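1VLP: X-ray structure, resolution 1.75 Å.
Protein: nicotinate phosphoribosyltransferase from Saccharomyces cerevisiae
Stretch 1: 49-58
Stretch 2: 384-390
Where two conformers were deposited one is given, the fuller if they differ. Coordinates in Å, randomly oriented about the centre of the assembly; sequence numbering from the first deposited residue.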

# COMPACT_ATOMS: atom_id res chain seq x y z
N THR A 49 -7.33 -11.38 5.89
CA THR A 49 -8.73 -11.28 6.24
C THR A 49 -9.51 -10.91 4.99
O THR A 49 -9.09 -10.05 4.21
CB THR A 49 -8.98 -10.21 7.34
OG1 THR A 49 -8.19 -10.51 8.48
CG2 THR A 49 -10.46 -10.23 7.74
N ASN A 50 -10.58 -11.65 4.78
CA ASN A 50 -11.53 -11.36 3.72
C ASN A 50 -12.72 -10.63 4.31
O ASN A 50 -13.57 -11.24 4.97
CB ASN A 50 -11.98 -12.64 3.02
CG ASN A 50 -12.97 -12.37 1.87
OD1 ASN A 50 -13.27 -11.22 1.57
ND2 ASN A 50 -13.52 -13.46 1.25
N ARG A 51 -12.73 -9.31 4.16
CA ARG A 51 -13.85 -8.49 4.71
C ARG A 51 -15.15 -8.70 3.90
O ARG A 51 -16.24 -8.51 4.45
CB ARG A 51 -13.48 -7.02 4.73
CG ARG A 51 -12.24 -6.75 5.61
CD ARG A 51 -11.62 -5.40 5.33
NE ARG A 51 -10.66 -5.10 6.38
CZ ARG A 51 -9.91 -4.01 6.43
NH1 ARG A 51 -9.99 -3.12 5.45
NH2 ARG A 51 -9.05 -3.85 7.44
N SER A 52 -15.01 -9.10 2.65
CA SER A 52 -16.15 -9.48 1.82
C SER A 52 -16.49 -10.98 2.02
O SER A 52 -16.32 -11.77 1.13
CB SER A 52 -15.79 -9.36 0.33
OG SER A 52 -15.20 -8.16 -0.11
N SER A 53 -16.95 -11.36 3.20
CA SER A 53 -16.99 -12.79 3.57
C SER A 53 -18.08 -13.60 2.86
O SER A 53 -18.11 -14.83 2.92
CB SER A 53 -17.10 -12.99 5.08
OG SER A 53 -18.21 -12.31 5.60
N GLN A 54 -18.98 -12.92 2.18
CA GLN A 54 -19.90 -13.65 1.31
C GLN A 54 -19.27 -14.06 -0.03
O GLN A 54 -19.89 -14.81 -0.79
CB GLN A 54 -21.16 -12.85 1.05
CG GLN A 54 -22.10 -12.69 2.27
CD GLN A 54 -22.64 -14.03 2.81
OE1 GLN A 54 -23.34 -14.77 2.11
NE2 GLN A 54 -22.33 -14.33 4.06
N LEU A 55 -18.09 -13.55 -0.33
CA LEU A 55 -17.36 -13.94 -1.52
C LEU A 55 -16.42 -15.09 -1.14
O LEU A 55 -15.60 -14.96 -0.24
CB LEU A 55 -16.55 -12.78 -2.07
CG LEU A 55 -17.33 -11.52 -2.53
CD1 LEU A 55 -16.47 -10.56 -3.35
CD2 LEU A 55 -18.63 -11.86 -3.27
N THR A 56 -16.53 -16.20 -1.86
CA THR A 56 -15.90 -17.44 -1.47
C THR A 56 -15.09 -18.05 -2.61
O THR A 56 -15.22 -17.65 -3.75
CB THR A 56 -16.95 -18.49 -1.03
OG1 THR A 56 -17.74 -18.97 -2.15
CG2 THR A 56 -17.84 -17.92 0.04
N PHE A 57 -14.29 -19.05 -2.25
CA PHE A 57 -13.39 -19.70 -3.19
C PHE A 57 -13.78 -21.13 -3.51
O PHE A 57 -14.50 -21.80 -2.77
CB PHE A 57 -11.96 -19.65 -2.61
CG PHE A 57 -11.36 -18.27 -2.67
CD1 PHE A 57 -11.64 -17.32 -1.69
CD2 PHE A 57 -10.59 -17.89 -3.78
CE1 PHE A 57 -11.12 -16.02 -1.80
CE2 PHE A 57 -10.08 -16.65 -3.87
CZ PHE A 57 -10.34 -15.69 -2.86
N ASN A 58 -13.23 -21.60 -4.62
CA ASN A 58 -13.40 -22.99 -5.04
C ASN A 58 -12.08 -23.72 -5.06
O ASN A 58 -11.00 -23.11 -4.89
CB ASN A 58 -14.16 -23.08 -6.37
CG ASN A 58 -13.52 -22.32 -7.50
OD1 ASN A 58 -12.31 -22.11 -7.58
ND2 ASN A 58 -14.38 -21.86 -8.42
N GLU A 384 -18.29 -6.51 -8.18
CA GLU A 384 -17.69 -6.11 -6.95
C GLU A 384 -16.26 -6.66 -6.79
O GLU A 384 -16.07 -7.84 -7.00
CB GLU A 384 -18.55 -6.59 -5.81
CG GLU A 384 -19.93 -5.96 -5.83
CD GLU A 384 -19.97 -4.60 -5.17
OE1 GLU A 384 -18.94 -3.88 -5.17
OE2 GLU A 384 -21.05 -4.26 -4.65
N PRO A 385 -15.29 -5.82 -6.40
CA PRO A 385 -13.96 -6.34 -5.98
C PRO A 385 -13.98 -7.17 -4.71
O PRO A 385 -14.91 -7.08 -3.88
CB PRO A 385 -13.14 -5.07 -5.69
CG PRO A 385 -13.81 -4.01 -6.40
CD PRO A 385 -15.29 -4.36 -6.29
N LEU A 386 -12.96 -7.99 -4.57
CA LEU A 386 -12.73 -8.73 -3.34
C LEU A 386 -12.06 -7.77 -2.36
O LEU A 386 -11.01 -7.22 -2.70
CB LEU A 386 -11.81 -9.91 -3.68
CG LEU A 386 -11.59 -11.00 -2.68
CD1 LEU A 386 -12.92 -11.70 -2.35
CD2 LEU A 386 -10.57 -11.99 -3.26
N ASN A 387 -12.67 -7.57 -1.19
CA ASN A 387 -12.16 -6.68 -0.13
C ASN A 387 -11.31 -7.50 0.84
O ASN A 387 -11.81 -7.90 1.93
CB ASN A 387 -13.32 -6.04 0.61
CG ASN A 387 -12.90 -5.00 1.70
OD1 ASN A 387 -11.71 -4.76 1.96
ND2 ASN A 387 -13.90 -4.40 2.34
N ILE A 388 -10.07 -7.72 0.45
CA ILE A 388 -9.12 -8.51 1.24
C ILE A 388 -7.93 -7.65 1.70
O ILE A 388 -7.49 -6.70 1.02
CB ILE A 388 -8.60 -9.74 0.48
CG1 ILE A 388 -8.12 -9.33 -0.94
CG2 ILE A 388 -9.74 -10.79 0.42
CD1 ILE A 388 -7.40 -10.38 -1.73
N VAL A 389 -7.39 -8.04 2.84
CA VAL A 389 -6.19 -7.40 3.41
C VAL A 389 -5.28 -8.45 4.00
O VAL A 389 -5.72 -9.56 4.26
CB VAL A 389 -6.53 -6.39 4.49
CG1 VAL A 389 -7.42 -5.29 3.91
CG2 VAL A 389 -7.17 -7.03 5.68
N ILE A 390 -4.00 -8.11 4.12
CA ILE A 390 -3.02 -8.94 4.83
C ILE A 390 -2.34 -7.94 5.75
O ILE A 390 -1.67 -7.03 5.31
CB ILE A 390 -2.03 -9.67 3.89
CG1 ILE A 390 -2.73 -10.80 3.18
CG2 ILE A 390 -0.82 -10.22 4.66
CD1 ILE A 390 -1.91 -11.45 2.09

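Two segments far apart in sequence meet as a short antiparallel ladder that opens into a turn, burying 550 Å² in all; V389, N387 and L386 give the most surface on their side, and each marks a different kind of contact. V389 lies in the ladder. It pairs with T49 through two nearly linear backbone hydrogen bonds, T49 N to V389 O at 2.9 Å and V389 N to T49 O at 3.0 Å, both with an angle of 165° at the hydrogen. As directly opposed residues of the ladder, T49 and V389 put their side chains on the same face of the sheet, where T49 CB lies 4.0 Å from V389 CG2. V389 also packs against R51, whose extended side chain reaches back along the strand and lays one face of its guanidinium over V389 CG1, with R51 NH1 3.7 Å from that atom. In the next pair, N50 with I388, the strands come closer, 4.5 Å between the CA atoms, and no backbone hydrogen bond joins the two; instead I388 CA approaches T49 O at 3.3 Å in a CA-H...O contact.

N387 sits where the ladder ends, and its backbone faces the first segment with both polar atoms. Its carbonyl accepts a hydrogen bond from R51 N (N387 O to R51 N, 2.8 Å) and a weak one from S52 N (N387 O to S52 N, 3.5 Å). Its amide is the donor to the side chain of S52, N387 N to S52 OG at 2.8 Å, so a serine hydroxyl takes over from the main-chain carbonyls that serve as acceptors in the ladder. The N387 side chain points toward the first segment and packs along R51, with OD1 3.4 Å from R51 CD and near the plane of the guanidinium at its edge.

L386 supplies the apolar part of the contact. Its CA-to-CB bond runs sideways, but the end of the side chain comes nearer, and its two methyls meet different partners: CD1 is 3.8 Å from L55 CB, and CD2 is 3.7 Å from F57 CZ, approaching the ring obliquely. A type I turn from S52 to L55, closed by the hydrogen bond from L55 N to S52 O at 2.9 Å, brings L55 back toward the second segment while S53 and Q54 stay clear of it. N50 also spans this loop: its ND2 makes a weak hydrogen bond to L55 O at 3.0 Å, while its OD1 lies 3.7 Å from I388 CG2.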